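Local coordinates for DUF1896 domain-containing protein (Porphyromonas gingivalis, PDB 2APL), which is of unknown function, a mostly helical single-chain protein of the DUF1896 family, at residues Leu70-Tyr75 against Ser110-Tyr115; Asp76-Val81 against Ile101-Lys106; Asn105-Ser110 against Thr135-Leu140. All blocks are in the same frame, centred on the assembly; numbering follows the deposited sequence.

Contact 1: Leu70-Tyr75 against Ser110-Tyr115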
# COMPACT_ATOMS: atom_id res chain seq x y z
N LEU A 70 -4.36 -5.05 -0.99
CA LEU A 70 -3.35 -4.01 -1.04
C LEU A 70 -3.96 -2.61 -1.11
O LEU A 70 -3.29 -1.67 -1.45
CB LEU A 70 -2.42 -4.22 -2.23
CG LEU A 70 -1.57 -5.50 -2.24
CD1 LEU A 70 -0.94 -5.58 -3.62
CD2 LEU A 70 -0.50 -5.48 -1.09
N HIS A 71 -5.24 -2.47 -0.78
CA HIS A 71 -5.87 -1.14 -0.77
C HIS A 71 -5.51 -0.25 0.38
O HIS A 71 -5.49 0.98 0.21
CB HIS A 71 -7.39 -1.26 -0.90
CG HIS A 71 -7.84 -1.88 -2.19
ND1 HIS A 71 -8.82 -1.33 -2.98
CD2 HIS A 71 -7.41 -2.99 -2.84
CE1 HIS A 71 -8.97 -2.07 -4.07
NE2 HIS A 71 -8.13 -3.09 -4.01
N PHE A 72 -5.24 -0.85 1.56
CA PHE A 72 -4.79 -0.04 2.70
C PHE A 72 -3.26 -0.07 2.82
O PHE A 72 -2.63 -1.15 2.81
CB PHE A 72 -5.47 -0.40 4.05
CG PHE A 72 -5.06 0.53 5.19
CD1 PHE A 72 -5.77 1.72 5.42
CD2 PHE A 72 -3.91 0.27 5.91
CE1 PHE A 72 -5.35 2.61 6.42
CE2 PHE A 72 -3.46 1.14 6.89
CZ PHE A 72 -4.19 2.31 7.18
N SER A 73 -2.70 1.13 2.89
CA SER A 73 -1.26 1.30 2.88
C SER A 73 -0.85 2.01 4.17
O SER A 73 -1.19 3.21 4.38
CB SER A 73 -0.84 2.09 1.65
OG SER A 73 0.54 2.46 1.75
N ARG A 74 -0.10 1.30 5.01
CA ARG A 74 0.56 1.95 6.19
C ARG A 74 1.48 3.09 5.77
O ARG A 74 1.44 4.14 6.38
CB ARG A 74 1.29 0.93 7.04
CG ARG A 74 0.30 -0.13 7.61
CD ARG A 74 1.01 -1.19 8.44
NE ARG A 74 2.01 -1.87 7.61
CZ ARG A 74 3.04 -2.58 8.08
NH1 ARG A 74 3.23 -2.75 9.41
NH2 ARG A 74 3.90 -3.11 7.22
N TYR A 75 2.29 2.86 4.73
CA TYR A 75 3.17 3.90 4.19
C TYR A 75 2.41 5.17 3.84
O TYR A 75 2.76 6.24 4.34
CB TYR A 75 3.98 3.40 3.02
CG TYR A 75 4.71 4.50 2.26
CD1 TYR A 75 5.97 4.93 2.69
CD2 TYR A 75 4.11 5.13 1.15
CE1 TYR A 75 6.64 5.99 2.02
CE2 TYR A 75 4.79 6.16 0.45
CZ TYR A 75 6.04 6.56 0.88
OH TYR A 75 6.70 7.56 0.23
N SER A 110 3.30 -0.98 16.79
CA SER A 110 2.41 -1.43 17.89
C SER A 110 1.05 -0.75 17.79
O SER A 110 0.02 -1.32 18.24
CB SER A 110 3.03 -1.16 19.27
OG SER A 110 2.78 0.17 19.68
N VAL A 111 1.03 0.47 17.23
CA VAL A 111 -0.24 1.13 16.96
C VAL A 111 -0.98 0.45 15.78
O VAL A 111 -2.16 0.04 15.94
CB VAL A 111 -0.04 2.68 16.70
CG1 VAL A 111 -1.31 3.29 16.10
CG2 VAL A 111 0.39 3.40 17.97
N PHE A 112 -0.33 0.32 14.60
CA PHE A 112 -1.00 -0.29 13.44
C PHE A 112 -1.52 -1.74 13.78
O PHE A 112 -2.58 -2.19 13.27
CB PHE A 112 -0.04 -0.37 12.24
CG PHE A 112 0.12 0.90 11.45
CD1 PHE A 112 -0.92 1.40 10.68
CD2 PHE A 112 1.36 1.54 11.37
CE1 PHE A 112 -0.75 2.54 9.84
CE2 PHE A 112 1.53 2.66 10.57
CZ PHE A 112 0.47 3.16 9.80
N ALA A 113 -0.76 -2.46 14.63
CA ALA A 113 -1.04 -3.87 14.91
C ALA A 113 -2.36 -4.13 15.66
O ALA A 113 -2.86 -5.27 15.66
CB ALA A 113 0.13 -4.50 15.69
N LYS A 114 -2.89 -3.08 16.29
CA LYS A 114 -4.15 -3.15 17.01
C LYS A 114 -5.35 -3.16 16.07
O LYS A 114 -6.43 -3.46 16.50
CB LYS A 114 -4.30 -1.98 17.98
CG LYS A 114 -3.31 -2.06 19.15
CD LYS A 114 -3.73 -1.19 20.32
CE LYS A 114 -3.66 0.30 20.00
NZ LYS A 114 -3.90 1.09 21.23
N TYR A 115 -5.13 -2.82 14.80
CA TYR A 115 -6.24 -2.72 13.81
C TYR A 115 -6.19 -3.80 12.76
O TYR A 115 -5.13 -4.34 12.44
CB TYR A 115 -6.21 -1.33 13.16
CG TYR A 115 -6.34 -0.21 14.15
CD1 TYR A 115 -7.61 0.30 14.47
CD2 TYR A 115 -5.21 0.35 14.79
CE1 TYR A 115 -7.77 1.34 15.40
CE2 TYR A 115 -5.36 1.39 15.74
CZ TYR A 115 -6.64 1.88 16.03
OH TYR A 115 -6.83 2.89 16.94

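Contact 2: Asp76-Val81 against Ile101-Lys106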
# COMPACT_ATOMS: atom_id res chain seq x y z
N ASP A 76 1.36 5.04 3.01
CA ASP A 76 0.52 6.18 2.64
C ASP A 76 -0.11 6.88 3.85
O ASP A 76 -0.24 8.11 3.88
CB ASP A 76 -0.61 5.74 1.67
CG ASP A 76 -0.11 5.46 0.22
OD1 ASP A 76 1.08 5.68 -0.09
OD2 ASP A 76 -0.95 5.01 -0.62
N THR A 77 -0.54 6.10 4.85
CA THR A 77 -1.19 6.64 6.04
C THR A 77 -0.18 7.53 6.85
O THR A 77 -0.52 8.66 7.29
CB THR A 77 -1.74 5.50 6.93
OG1 THR A 77 -2.73 4.79 6.22
CG2 THR A 77 -2.42 6.06 8.23
N LEU A 78 1.05 7.04 6.99
CA LEU A 78 2.10 7.81 7.70
C LEU A 78 2.43 9.10 6.94
O LEU A 78 2.55 10.16 7.55
CB LEU A 78 3.36 6.95 7.87
CG LEU A 78 3.17 5.82 8.88
CD1 LEU A 78 4.31 4.83 8.74
CD2 LEU A 78 3.10 6.36 10.32
N VAL A 79 2.55 8.99 5.62
CA VAL A 79 2.87 10.17 4.77
C VAL A 79 1.79 11.24 4.94
O VAL A 79 2.09 12.40 5.13
CB VAL A 79 3.04 9.76 3.27
CG1 VAL A 79 2.98 10.95 2.37
CG2 VAL A 79 4.36 9.03 3.07
N SER A 80 0.53 10.82 4.90
CA SER A 80 -0.61 11.72 5.07
C SER A 80 -0.67 12.37 6.47
O SER A 80 -0.88 13.59 6.61
CB SER A 80 -1.92 10.96 4.76
OG SER A 80 -3.06 11.75 5.09
N VAL A 81 -0.49 11.56 7.50
CA VAL A 81 -0.41 12.09 8.86
C VAL A 81 0.65 13.16 8.93
O VAL A 81 0.40 14.25 9.45
CB VAL A 81 -0.20 11.02 9.94
CG1 VAL A 81 0.21 11.68 11.31
CG2 VAL A 81 -1.44 10.24 10.13
N ILE A 101 10.98 4.80 7.67
CA ILE A 101 11.68 4.57 8.94
C ILE A 101 10.71 4.41 10.09
O ILE A 101 10.90 3.53 10.94
CB ILE A 101 12.66 5.76 9.27
CG1 ILE A 101 13.76 5.88 8.23
CG2 ILE A 101 13.37 5.51 10.58
CD1 ILE A 101 13.29 6.03 6.85
N LEU A 102 9.71 5.27 10.12
CA LEU A 102 8.61 5.15 11.10
C LEU A 102 7.90 3.81 10.96
O LEU A 102 7.51 3.22 11.97
CB LEU A 102 7.60 6.28 10.94
CG LEU A 102 8.07 7.64 11.45
CD1 LEU A 102 7.12 8.69 11.00
CD2 LEU A 102 8.18 7.60 13.03
N LEU A 103 7.74 3.33 9.71
CA LEU A 103 7.14 2.00 9.49
C LEU A 103 7.90 0.86 10.20
O LEU A 103 7.30 -0.13 10.60
CB LEU A 103 6.97 1.70 7.98
CG LEU A 103 5.86 0.73 7.60
CD1 LEU A 103 4.57 0.98 8.34
CD2 LEU A 103 5.67 0.77 6.01
N LYS A 104 9.20 1.07 10.45
CA LYS A 104 10.01 0.12 11.19
C LYS A 104 10.12 0.42 12.70
O LYS A 104 10.76 -0.31 13.42
CB LYS A 104 11.42 0.07 10.59
CG LYS A 104 11.46 -0.40 9.12
CD LYS A 104 12.80 0.05 8.44
CE LYS A 104 14.07 -0.08 9.37
NZ LYS A 104 14.66 1.18 10.03
N ASN A 105 9.46 1.48 13.17
CA ASN A 105 9.58 1.91 14.54
C ASN A 105 8.63 1.06 15.39
O ASN A 105 7.43 0.88 15.02
CB ASN A 105 9.24 3.41 14.60
CG ASN A 105 9.16 3.93 15.99
OD1 ASN A 105 8.11 3.87 16.61
ND2 ASN A 105 10.27 4.43 16.51
N LYS A 106 9.13 0.53 16.49
CA LYS A 106 8.27 -0.32 17.36
C LYS A 106 7.05 0.42 17.93
O LYS A 106 5.94 -0.14 17.95
CB LYS A 106 9.06 -0.97 18.48
CG LYS A 106 10.09 -2.02 18.01
CD LYS A 106 9.56 -3.49 17.94
CE LYS A 106 8.99 -3.87 16.53
NZ LYS A 106 7.68 -4.69 16.58

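Contact 3: Asn105-Ser110 against Thr135-Leu140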
# COMPACT_ATOMS: atom_id res chain seq x y z
N ASN A 105 9.46 1.48 13.17
CA ASN A 105 9.58 1.91 14.54
C ASN A 105 8.63 1.06 15.39
O ASN A 105 7.43 0.88 15.02
CB ASN A 105 9.24 3.41 14.60
CG ASN A 105 9.16 3.93 15.99
OD1 ASN A 105 8.11 3.87 16.61
ND2 ASN A 105 10.27 4.43 16.51
N LYS A 106 9.13 0.53 16.49
CA LYS A 106 8.27 -0.32 17.36
C LYS A 106 7.05 0.42 17.93
O LYS A 106 5.94 -0.14 17.95
CB LYS A 106 9.06 -0.97 18.48
CG LYS A 106 10.09 -2.02 18.01
CD LYS A 106 9.56 -3.49 17.94
CE LYS A 106 8.99 -3.87 16.53
NZ LYS A 106 7.68 -4.69 16.58
N ALA A 107 7.21 1.68 18.34
CA ALA A 107 6.04 2.43 18.77
C ALA A 107 4.95 2.51 17.69
O ALA A 107 3.77 2.26 17.99
CB ALA A 107 6.42 3.83 19.24
N ILE A 108 5.36 2.88 16.46
CA ILE A 108 4.41 3.01 15.31
C ILE A 108 3.79 1.63 14.94
O ILE A 108 2.56 1.49 14.79
CB ILE A 108 5.11 3.68 14.11
CG1 ILE A 108 5.50 5.14 14.44
CG2 ILE A 108 4.23 3.56 12.79
CD1 ILE A 108 4.33 6.21 14.43
N GLN A 109 4.62 0.60 14.76
CA GLN A 109 4.09 -0.72 14.50
C GLN A 109 3.03 -1.19 15.51
O GLN A 109 1.99 -1.77 15.12
CB GLN A 109 5.24 -1.74 14.48
CG GLN A 109 6.24 -1.51 13.34
CD GLN A 109 7.33 -2.53 13.35
OE1 GLN A 109 7.84 -2.89 14.38
NE2 GLN A 109 7.74 -2.96 12.19
N SER A 110 3.30 -0.98 16.79
CA SER A 110 2.41 -1.43 17.89
C SER A 110 1.05 -0.75 17.79
O SER A 110 0.02 -1.32 18.24
CB SER A 110 3.03 -1.16 19.27
OG SER A 110 2.78 0.17 19.68
N THR A 135 -0.97 10.21 15.02
CA THR A 135 -0.63 11.61 15.25
C THR A 135 -0.05 11.79 16.68
O THR A 135 1.04 12.36 16.85
CB THR A 135 -1.87 12.52 14.99
OG1 THR A 135 -2.37 12.29 13.64
CG2 THR A 135 -1.53 14.00 15.19
N GLY A 136 -0.76 11.23 17.67
CA GLY A 136 -0.32 11.28 19.05
C GLY A 136 1.02 10.63 19.34
O GLY A 136 1.82 11.16 20.13
N THR A 137 1.26 9.51 18.70
CA THR A 137 2.53 8.82 18.77
C THR A 137 3.69 9.67 18.21
O THR A 137 4.75 9.79 18.83
CB THR A 137 2.45 7.46 18.02
OG1 THR A 137 1.44 6.64 18.67
CG2 THR A 137 3.80 6.74 18.01
N ILE A 138 3.49 10.23 17.03
CA ILE A 138 4.51 11.12 16.46
C ILE A 138 4.77 12.36 17.31
O ILE A 138 5.93 12.75 17.53
CB ILE A 138 4.19 11.46 14.96
CG1 ILE A 138 4.25 10.14 14.15
CG2 ILE A 138 5.19 12.50 14.35
CD1 ILE A 138 3.51 10.25 12.73
N VAL A 139 3.70 12.97 17.84
CA VAL A 139 3.89 14.04 18.84
C VAL A 139 4.81 13.56 19.98
O VAL A 139 5.70 14.29 20.40
CB VAL A 139 2.53 14.57 19.39
CG1 VAL A 139 2.74 15.49 20.60
CG2 VAL A 139 1.79 15.32 18.29
N LEU A 140 4.61 12.33 20.45
CA LEU A 140 5.36 11.88 21.59
C LEU A 140 6.80 11.66 21.17
O LEU A 140 7.70 11.96 21.97
CB LEU A 140 4.80 10.57 22.19
CG LEU A 140 3.54 10.83 23.02
CD1 LEU A 140 2.94 9.50 23.56
CD2 LEU A 140 3.76 11.82 24.14

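Contact 1: Leu70-Tyr75 against Ser110-Tyr115
Arg74 lays the aliphatic part of its side chain over one face of the Phe112 ring. The chain runs along the ring, not end-on into it: CB of Arg74 lies 3.6 Å from CZ of Phe112, and at the other end CD of Arg74 comes within 3.8 Å of CG of Phe112. Between them CG of Arg74 stands 3.7 Å from the ring centroid, only 16° off the normal, which makes it a CH-pi contact. The chain then bends at chi3 (-59°), and the guanidinium plane ends up 68° from the plane of the ring. With CZ of Arg74 5.9 Å from the centroid of the Phe112 ring, any cation-pi attraction is weak at most; the methylenes do the work.

Phe72 meets the same ring differently. Its CE2 is 4.2 Å from CE1 of Phe112, and that CE1 lies near the plane of the Phe72 ring, at its edge. A type I turn runs from Phe112 to Tyr115, closed by Tyr115 N bonding to Phe112 O at 3.0 Å. At the start of helix 74-85, Ser73 holds the N-cap position, its OG bonded to Asp76 N.

Around this pair of segments, Phe72 also packs edge-to-face with Phe121 and touches Tyr127 and Leu130 of helix 126-143. Leu78 of helix 74-85 packs on Phe112, while Leu103 of helix 94-103 touches Arg74.

Contact 2: Asp76-Val81 against Ile101-Lys106
Between these two segments the flat group that Leu78 meets is the backbone peptide at Leu103, whose N lies 3.9 Å from Leu78 CD1. This is a buried contact of leucine side chains joining two consecutive members of an all-helical fold, helix 74-85 and the last part of helix 94-103.

A single methyl does most of the touching. Leu78 leaves its helix toward helix 94-103, and its CD1 sits by the junction of Leu102 and Leu103, 4.2 Å from Leu102 CB. The two neighbours differ in how they receive it. Leu102 leaves its backbone toward helix 74-85. Leu103 starts off to the flank, and with CG anti to the backbone N (chi1 -154°) it swings its own CD1 round to within 3.9 Å of Leu78 CD1, methyl against methyl.

Ile108 and Phe112 of helix 106-112 also pack on Leu78, and Leu141 of helix 126-143 touches Leu102, so this leucine cluster sits among four helices. On the backbone that carries Leu102 and Leu103, Asn105 N bonds to Leu102 O at 2.9 Å.

Contact 3: Asn105-Ser110 against Thr135-Leu140
Ile108 reaches out with its CD1 and overlaps the side chains of Thr137 and Ile138, joining two nearly antiparallel helices: the short segment 106-110 and segment 135-140 run at 166° to each other, with axes 10.2 Å apart at closest approach. Ile108 leaves its helix to one side of the other segment, but its delta methyl turns back across the interface. There CD1 of Ile108 comes to 3.7 Å from Thr137 CG2 and to 3.9 Å from Ile138 CG1, lodging against both.

The two branches of Thr137 do different things. Its CG2 is anti to the backbone N and faces helix 106-112, where it also meets Ala107 CB at 4.1 Å. Its OG1, beside the backbone N, turns back to its own helix and bonds to Glu133 O. The hydroxyl has its partner within helix 126-143, while the contact with Ala107 and Ile108 is made by CG2. From helix 74-85, Leu78 packs on Ile108 and Leu82 on Ile138.

The start of helix 106-112 is fixed by an N-cap. Asn105 OD1 accepts from Ile108 N at 2.9 Å, in the carbonyl plane and on a lone pair, with an N-H...O angle of 158°. Further along, Ser110 folds back onto the same helix: its OG donates to Ala107 O at 2.9 Å, tilted 31° from the carbonyl plane.

In the fold
The three contacts lie within the DUF1896 region and join four successive helices, 74-85, 94-103, 106-112 and 126-143. Their centres are close: 9 Å between contacts 1 and 2, 8 Å between contacts 2 and 3, 12 Å between contacts 1 and 3. Helix 74-85 serves contacts 1 and 2, and helix 106-112 serves contacts 1 and 3. Along the chain both segments of contact 2 fall between those of contact 1, while contacts 1 and 3 alternate. Contact 2 ends where contact 3 begins, at Asn105 and Lys106. Phe112 CZ lies 3.9 Å from Leu78 CG, so contacts 1 and 2 touch directly; together the three pack these helices into one unit.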